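Local coordinates for protein cysteine synthase (Fusobacterium nucleatum subsp. nucleatum strain ATCC 25586, PDB 5XEM) that probably makes L-cysteine from O-acetyl-L-serine and sulfide with pyridoxal 5'-phosphate, and acts on L-cysteine to release hydrogen sulfide, at residues V68-T73 with K136-Y141. Numbering follows the deposited sequence.
Sequences VIIEAT and KNEKKY. With 85F ((2R)-2-azanyl-3-[(2R)-2-azanyl-3-oxidanyl-3-oxidanylidene-propyl]sulfanyl-propanoic acid), chain C.
V68, first residue of strand 68-72, meets the loop that leads from helix 123-136 into the short strand 141-142, and its N-H gives a nearly straight hydrogen bond to K140 O (V68 N to K140 O 3.0 Å, 170° at the hydrogen). The donor stands above the plane of that carbonyl instead of along a lone pair. One residue on, Y141 CA lies 3.0 Å from V68 O, a CA-H...O contact beside the parallel bridge V68-Y141. From V68 outward, V68 CB faces K140 O at 3.7 Å; V68 CG2, anti to the carbonyl carbon, touches E138 OE1 at 3.5 Å. The E138 chain bends at chi2 (-61°) and crosses the valine at about a right angle, laying its carboxylate against the methyl; OE2 is held by a salt bridge to K93 of strand 92-97, the next strand of the sheet. These strands belong to the four-stranded parallel sheet of the smaller domain of the fold-type II PLP enzymes, which moves on substrate binding in relatives; 141-142 is its outermost strand beside 68-72, reached from strand 114-118 at the other edge through helix 123-136. Further along, I70 extends its chain so that I70 CD1 meets Y141 CB at 3.8 Å and the ring only obliquely; L131 and L134 of helix 123-136 pack on the same isoleucine. Y141 holds CG in the crowded position between backbone N and carbonyl carbon (chi1 59°), its ring leading away from the strand with E138 O in plane at its edge. K140 NZ forms salt bridges with D64 and D66. Just past the strand's C-terminal end, T73 OG1 donates to 85F O, a carboxylate oxygen of L-lanthionine, at 2.7 Å and is itself bonded by the amides of G75 and G78.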
loop_
_atom_site.group_PDB
_atom_site.type_symbol
_atom_site.label_atom_id
_atom_site.label_comp_id
_atom_site.label_asym_id
_atom_site.label_seq_id
_atom_site.Cartn_x
_atom_site.Cartn_y
_atom_site.Cartn_z
ATOM N N VAL A 68 -5.972 -4.822 -27.435
ATOM C CA VAL A 68 -4.754 -4.780 -26.616
ATOM C C VAL A 68 -4.507 -3.337 -26.171
ATOM O O VAL A 68 -4.472 -2.425 -27.010
ATOM C CB VAL A 68 -3.545 -5.329 -27.402
ATOM C CG1 VAL A 68 -2.268 -5.258 -26.579
ATOM C CG2 VAL A 68 -3.816 -6.788 -27.811
ATOM N N ILE A 69 -4.289 -3.140 -24.873
ATOM C CA ILE A 69 -3.977 -1.825 -24.350
ATOM C C ILE A 69 -2.443 -1.730 -24.374
ATOM O O ILE A 69 -1.771 -2.662 -23.956
ATOM C CB ILE A 69 -4.508 -1.619 -22.919
ATOM C CG1 ILE A 69 -5.981 -2.039 -22.820
ATOM C CG2 ILE A 69 -4.273 -0.187 -22.456
ATOM C CD1 ILE A 69 -6.897 -1.428 -23.855
ATOM N N ILE A 70 -1.925 -0.624 -24.887
ATOM C CA ILE A 70 -0.469 -0.408 -25.022
ATOM C C ILE A 70 -0.121 0.977 -24.484
ATOM O O ILE A 70 -0.719 1.972 -24.898
ATOM C CB ILE A 70 0.009 -0.514 -26.485
ATOM C CG1 ILE A 70 -0.519 -1.778 -27.180
ATOM C CG2 ILE A 70 1.547 -0.511 -26.515
ATOM C CD1 ILE A 70 -0.330 -1.824 -28.702
ATOM N N GLU A 71 0.822 1.070 -23.536
ATOM C CA GLU A 71 1.160 2.346 -22.921
ATOM C C GLU A 71 2.646 2.437 -22.613
ATOM O O GLU A 71 3.271 1.440 -22.215
ATOM C CB GLU A 71 0.337 2.581 -21.617
ATOM C CG GLU A 71 0.546 3.938 -20.931
ATOM C CD GLU A 71 -0.039 5.133 -21.695
ATOM O OE1 GLU A 71 -0.311 5.004 -22.910
ATOM O OE2 GLU A 71 -0.248 6.198 -21.065
ATOM N N ALA A 72 3.191 3.635 -22.820
ATOM C CA ALA A 72 4.526 4.003 -22.333
ATOM C C ALA A 72 4.433 4.629 -20.934
ATOM O O ALA A 72 3.660 5.581 -20.699
ATOM C CB ALA A 72 5.199 4.964 -23.301
ATOM N N THR A 73 5.259 4.132 -20.021
ATOM C CA THR A 73 5.182 4.583 -18.638
ATOM C C THR A 73 6.532 4.488 -17.947
ATOM O O THR A 73 7.380 3.694 -18.348
ATOM C CB THR A 73 4.140 3.729 -17.869
ATOM O OG1 THR A 73 4.150 4.094 -16.482
ATOM C CG2 THR A 73 4.441 2.272 -17.974
ATOM N N LYS A 136 2.067 -2.082 -34.978
ATOM C CA LYS A 136 2.071 -2.812 -36.254
ATOM C C LYS A 136 1.754 -4.313 -36.096
ATOM O O LYS A 136 1.253 -4.945 -37.022
ATOM C CB LYS A 136 3.411 -2.606 -36.993
ATOM C CG LYS A 136 3.714 -1.141 -37.274
ATOM C CD LYS A 136 4.915 -0.915 -38.194
ATOM C CE LYS A 136 5.234 0.583 -38.289
ATOM N NZ LYS A 136 6.153 0.936 -39.413
ATOM N N ASN A 137 2.019 -4.867 -34.920
ATOM C CA ASN A 137 1.815 -6.293 -34.656
ATOM C C ASN A 137 0.452 -6.630 -34.059
ATOM O O ASN A 137 0.224 -7.790 -33.700
ATOM C CB ASN A 137 2.889 -6.830 -33.697
ATOM C CG ASN A 137 4.276 -6.816 -34.298
ATOM O OD1 ASN A 137 4.458 -7.008 -35.507
ATOM N ND2 ASN A 137 5.272 -6.594 -33.450
ATOM N N GLU A 138 -0.441 -5.639 -33.943
ATOM C CA GLU A 138 -1.761 -5.867 -33.364
ATOM C C GLU A 138 -2.915 -5.488 -34.292
ATOM O O GLU A 138 -2.916 -4.416 -34.915
ATOM C CB GLU A 138 -1.944 -5.064 -32.069
ATOM C CG GLU A 138 -1.060 -5.499 -30.927
ATOM C CD GLU A 138 -1.280 -6.929 -30.484
ATOM O OE1 GLU A 138 -2.291 -7.586 -30.819
ATOM O OE2 GLU A 138 -0.398 -7.388 -29.741
ATOM N N LYS A 139 -3.904 -6.367 -34.335
ATOM C CA LYS A 139 -5.122 -6.121 -35.079
ATOM C C LYS A 139 -6.023 -5.059 -34.410
ATOM O O LYS A 139 -6.668 -4.253 -35.102
ATOM C CB LYS A 139 -5.872 -7.449 -35.245
ATOM C CG LYS A 139 -7.205 -7.328 -35.951
ATOM C CD LYS A 139 -7.849 -8.697 -36.175
ATOM C CE LYS A 139 -9.367 -8.619 -36.046
ATOM N NZ LYS A 139 -9.901 -7.407 -36.726
ATOM N N LYS A 140 -6.091 -5.069 -33.075
ATOM C CA LYS A 140 -6.951 -4.138 -32.329
ATOM C C LYS A 140 -6.130 -3.616 -31.144
ATOM O O LYS A 140 -5.577 -4.422 -30.391
ATOM C CB LYS A 140 -8.196 -4.854 -31.780
ATOM C CG LYS A 140 -9.208 -5.359 -32.815
ATOM C CD LYS A 140 -10.532 -5.579 -32.097
ATOM C CE LYS A 140 -11.627 -6.177 -32.944
ATOM N NZ LYS A 140 -12.751 -6.437 -31.990
ATOM N N TYR A 141 -6.034 -2.297 -30.983
ATOM C CA TYR A 141 -5.321 -1.733 -29.844
ATOM C C TYR A 141 -5.888 -0.384 -29.472
ATOM O O TYR A 141 -6.612 0.241 -30.259
ATOM C CB TYR A 141 -3.815 -1.646 -30.105
ATOM C CG TYR A 141 -3.435 -0.806 -31.291
ATOM C CD1 TYR A 141 -3.413 0.565 -31.195
ATOM C CD2 TYR A 141 -3.094 -1.393 -32.525
ATOM C CE1 TYR A 141 -3.077 1.345 -32.283
ATOM C CE2 TYR A 141 -2.735 -0.620 -33.613
ATOM C CZ TYR A 141 -2.747 0.749 -33.488
ATOM O OH TYR A 141 -2.412 1.540 -34.557
HETATM N N 85F C . 4.703 9.116 -13.648
HETATM C CA 85F C . 4.349 8.755 -15.036
HETATM C CB 85F C . 5.446 9.233 -16.014
HETATM S SG 85F C . 5.514 10.996 -16.222
HETATM C CD 85F C . 6.767 11.311 -17.484
HETATM C CE 85F C . 8.196 10.830 -17.118
HETATM N NZ2 85F C . 8.601 11.292 -15.784
HETATM C CZ1 85F C . 9.171 11.424 -18.170
HETATM O OH1 85F C . 10.404 11.287 -17.912
HETATM O OH2 85F C . 8.730 12.012 -19.197
HETATM C C 85F C . 4.148 7.262 -15.180
HETATM O OXT 85F C . 3.842 6.634 -14.154
HETATM O O 85F C . 4.258 6.771 -16.331
#